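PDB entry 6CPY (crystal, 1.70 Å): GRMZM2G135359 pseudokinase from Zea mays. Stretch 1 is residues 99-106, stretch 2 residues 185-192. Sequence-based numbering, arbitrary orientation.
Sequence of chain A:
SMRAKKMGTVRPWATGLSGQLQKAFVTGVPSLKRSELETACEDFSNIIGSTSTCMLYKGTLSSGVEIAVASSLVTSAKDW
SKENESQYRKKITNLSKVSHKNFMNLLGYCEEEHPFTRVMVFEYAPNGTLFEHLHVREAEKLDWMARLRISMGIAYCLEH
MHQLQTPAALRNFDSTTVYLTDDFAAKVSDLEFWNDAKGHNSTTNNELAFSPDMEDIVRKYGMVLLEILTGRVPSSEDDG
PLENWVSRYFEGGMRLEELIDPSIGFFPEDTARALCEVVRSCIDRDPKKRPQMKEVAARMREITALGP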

# COMPACT_ATOMS: atom_id res chain seq x y z
N SER A 99 5.38 10.15 5.91
CA SER A 99 6.20 9.38 6.82
C SER A 99 5.26 8.77 7.85
O SER A 99 5.24 9.20 9.01
CB SER A 99 7.25 10.25 7.49
OG SER A 99 8.01 9.47 8.39
N HIS A 100 4.48 7.78 7.44
CA HIS A 100 3.52 7.18 8.37
C HIS A 100 3.96 5.78 8.76
O HIS A 100 4.48 5.02 7.93
CB HIS A 100 2.12 7.17 7.77
CG HIS A 100 1.03 6.98 8.79
ND1 HIS A 100 0.67 5.74 9.27
CD2 HIS A 100 0.26 7.88 9.45
CE1 HIS A 100 -0.28 5.88 10.18
NE2 HIS A 100 -0.55 7.17 10.31
N LYS A 101 3.74 5.44 10.03
CA LYS A 101 4.06 4.11 10.54
C LYS A 101 3.44 2.98 9.71
O LYS A 101 4.01 1.91 9.59
CB LYS A 101 3.60 4.01 11.99
CG LYS A 101 3.99 2.74 12.72
CD LYS A 101 3.17 2.56 13.99
CE LYS A 101 3.40 3.69 14.98
NZ LYS A 101 2.74 3.41 16.28
N ASN A 102 2.26 3.24 9.13
CA ASN A 102 1.52 2.23 8.37
C ASN A 102 1.61 2.46 6.86
O ASN A 102 0.79 1.94 6.09
CB ASN A 102 0.05 2.19 8.83
CG ASN A 102 -0.08 1.76 10.27
OD1 ASN A 102 -0.47 2.55 11.13
ND2 ASN A 102 0.30 0.52 10.56
N PHE A 103 2.65 3.18 6.43
CA PHE A 103 2.97 3.31 5.02
C PHE A 103 4.35 2.69 4.77
O PHE A 103 5.21 2.72 5.65
CB PHE A 103 2.97 4.79 4.60
CG PHE A 103 3.11 4.99 3.11
CD1 PHE A 103 2.12 4.56 2.25
CD2 PHE A 103 4.24 5.61 2.58
CE1 PHE A 103 2.24 4.72 0.89
CE2 PHE A 103 4.37 5.77 1.22
CZ PHE A 103 3.38 5.32 0.37
N MET A 104 4.54 2.12 3.59
CA MET A 104 5.85 1.63 3.15
C MET A 104 6.64 2.84 2.64
O MET A 104 6.59 3.18 1.46
CB MET A 104 5.67 0.56 2.08
CG MET A 104 6.97 -0.01 1.53
SD MET A 104 6.71 -1.59 0.68
CE MET A 104 6.46 -2.61 2.09
N ASN A 105 7.34 3.49 3.57
CA ASN A 105 7.90 4.82 3.35
C ASN A 105 9.08 4.82 2.36
O ASN A 105 9.87 3.86 2.30
CB ASN A 105 8.32 5.45 4.67
CG ASN A 105 7.14 5.67 5.60
OD1 ASN A 105 6.25 6.42 5.29
ND2 ASN A 105 7.14 5.00 6.73
N LEU A 106 9.10 5.86 1.55
CA LEU A 106 10.21 6.14 0.64
C LEU A 106 11.44 6.60 1.42
O LEU A 106 11.39 7.61 2.15
CB LEU A 106 9.78 7.25 -0.34
CG LEU A 106 10.79 7.60 -1.43
CD1 LEU A 106 10.98 6.45 -2.40
CD2 LEU A 106 10.31 8.85 -2.15
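Stretch 2 (185-192) AAKVSDLE

The most unusual feature of this contact is a lysine whose ammonium group reaches back to two backbone carbonyls of a turn. Lys187 extends its chain from stretch 2 (chi1 to chi4 m, t, t, m) until NZ lies 2.9 Å from Lys101 O and 3.0 Å from Phe103 O, donating a hydrogen bond to each; NZ is also hydrogen-bonded elsewhere in the structure. A long, flexible side chain with several donor hydrogens suits this task, since the two acceptors belong to alternate residues of the chain that bends around it.

The bend is a type I beta turn from His100 to Phe103, closed by the hydrogen bond from Phe103 N to His100 O, 3.0 Å. Side chains reinforce it: Asn102 N donates to His100 ND1 at 3.0 Å, and Asn105 ND2 donates to His100 O at 2.9 Å. Asparagine suits the latter place because its amide carries an acceptor as well; Asn105 OD1 takes a weak bond from His100 N at 3.1 Å.

Stretch 2 approaches in extended form, with a short strand around Ala186 to Val188, and runs in the same direction as stretch 1: Asn102 lies nearest Lys187, their CA atoms 4.4 Å apart, and Met104 nearest Ser189, with CA atoms 5.0 Å apart. A single beta bridge pairs Phe103 with Val188. The backbone of Val188 serves both neighbors of Phe103, its N donating to Asn102 O at 2.9 Å and its O accepting from Met104 N at 2.8 Å, as parallel pairing requires. Asn102 adds a side-chain hydrogen bond beside the bridge, ND2 donating to Ala186 O at 3.0 Å with nearly linear geometry, so a side-chain amide does work that a peptide NH might otherwise do.

Beyond the bridge the contact becomes largely one of packing. The CA-to-CB bond of Phe103 points away from stretch 2, yet its ring returns to it: CD1 comes within 3.1 Å of Val188 O, and the ring edge meets Asp190, with CZ 4.2 Å from CB. The flat ring can thus follow the chain past the bridge. Met104, unbranched and pliable, places SD 3.8 Å from Ser189 CB and 4.1 Å from Leu191 CD2, the latter an apolar contact in a buried setting. Where direct backbone pairing has ceased, a water continues the connection, donating to Met104 O at 2.8 Å and accepting from Asp190 N at 2.9 Å. Together the two stretches bury 494 Å².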

# COMPACT_ATOMS: atom_id res chain seq x y z
N ALA A 185 2.17 -5.82 11.48
CA ALA A 185 1.52 -4.53 11.30
C ALA A 185 1.39 -4.24 9.80
O ALA A 185 2.19 -4.73 8.99
CB ALA A 185 2.30 -3.43 11.99
N ALA A 186 0.40 -3.44 9.43
CA ALA A 186 0.16 -3.10 8.04
C ALA A 186 1.12 -2.02 7.55
O ALA A 186 1.36 -1.05 8.25
CB ALA A 186 -1.27 -2.62 7.85
N LYS A 187 1.62 -2.19 6.33
CA LYS A 187 2.24 -1.12 5.57
C LYS A 187 1.64 -1.05 4.17
O LYS A 187 1.89 -1.92 3.32
CB LYS A 187 3.77 -1.27 5.53
CG LYS A 187 4.44 -0.65 6.76
CD LYS A 187 5.96 -0.59 6.64
CE LYS A 187 6.59 -0.03 7.90
NZ LYS A 187 6.40 1.43 8.06
N VAL A 188 0.80 -0.05 3.96
CA VAL A 188 0.21 0.20 2.65
C VAL A 188 1.34 0.71 1.75
O VAL A 188 2.17 1.50 2.19
CB VAL A 188 -0.90 1.25 2.70
CG1 VAL A 188 -1.49 1.49 1.31
CG2 VAL A 188 -2.00 0.81 3.68
N SER A 189 1.37 0.25 0.50
CA SER A 189 2.48 0.59 -0.40
C SER A 189 2.03 1.29 -1.66
O SER A 189 0.87 1.23 -2.07
CB SER A 189 3.27 -0.65 -0.77
OG SER A 189 2.53 -1.48 -1.64
N ASP A 190 2.99 1.96 -2.29
CA ASP A 190 2.81 2.51 -3.62
C ASP A 190 4.12 2.30 -4.39
O ASP A 190 4.97 3.20 -4.45
CB ASP A 190 2.46 3.97 -3.54
CG ASP A 190 2.30 4.62 -4.91
OD1 ASP A 190 2.14 3.91 -5.93
OD2 ASP A 190 2.36 5.85 -4.97
N LEU A 191 4.26 1.12 -4.96
CA LEU A 191 5.50 0.68 -5.60
C LEU A 191 5.54 0.92 -7.11
O LEU A 191 6.61 0.97 -7.71
CB LEU A 191 5.73 -0.79 -5.29
CG LEU A 191 5.87 -1.09 -3.80
CD1 LEU A 191 5.86 -2.58 -3.55
CD2 LEU A 191 7.13 -0.47 -3.22
N GLU A 192 4.36 1.06 -7.72
CA GLU A 192 4.25 1.20 -9.16
C GLU A 192 4.67 2.59 -9.57
O GLU A 192 4.30 3.57 -8.92
CB GLU A 192 2.81 0.94 -9.61
CG GLU A 192 2.34 -0.49 -9.42
CD GLU A 192 2.37 -1.31 -10.70
OE1 GLU A 192 3.34 -1.19 -11.48
OE2 GLU A 192 1.42 -2.10 -10.91
O HOH W 1 5.55 2.23 -0.91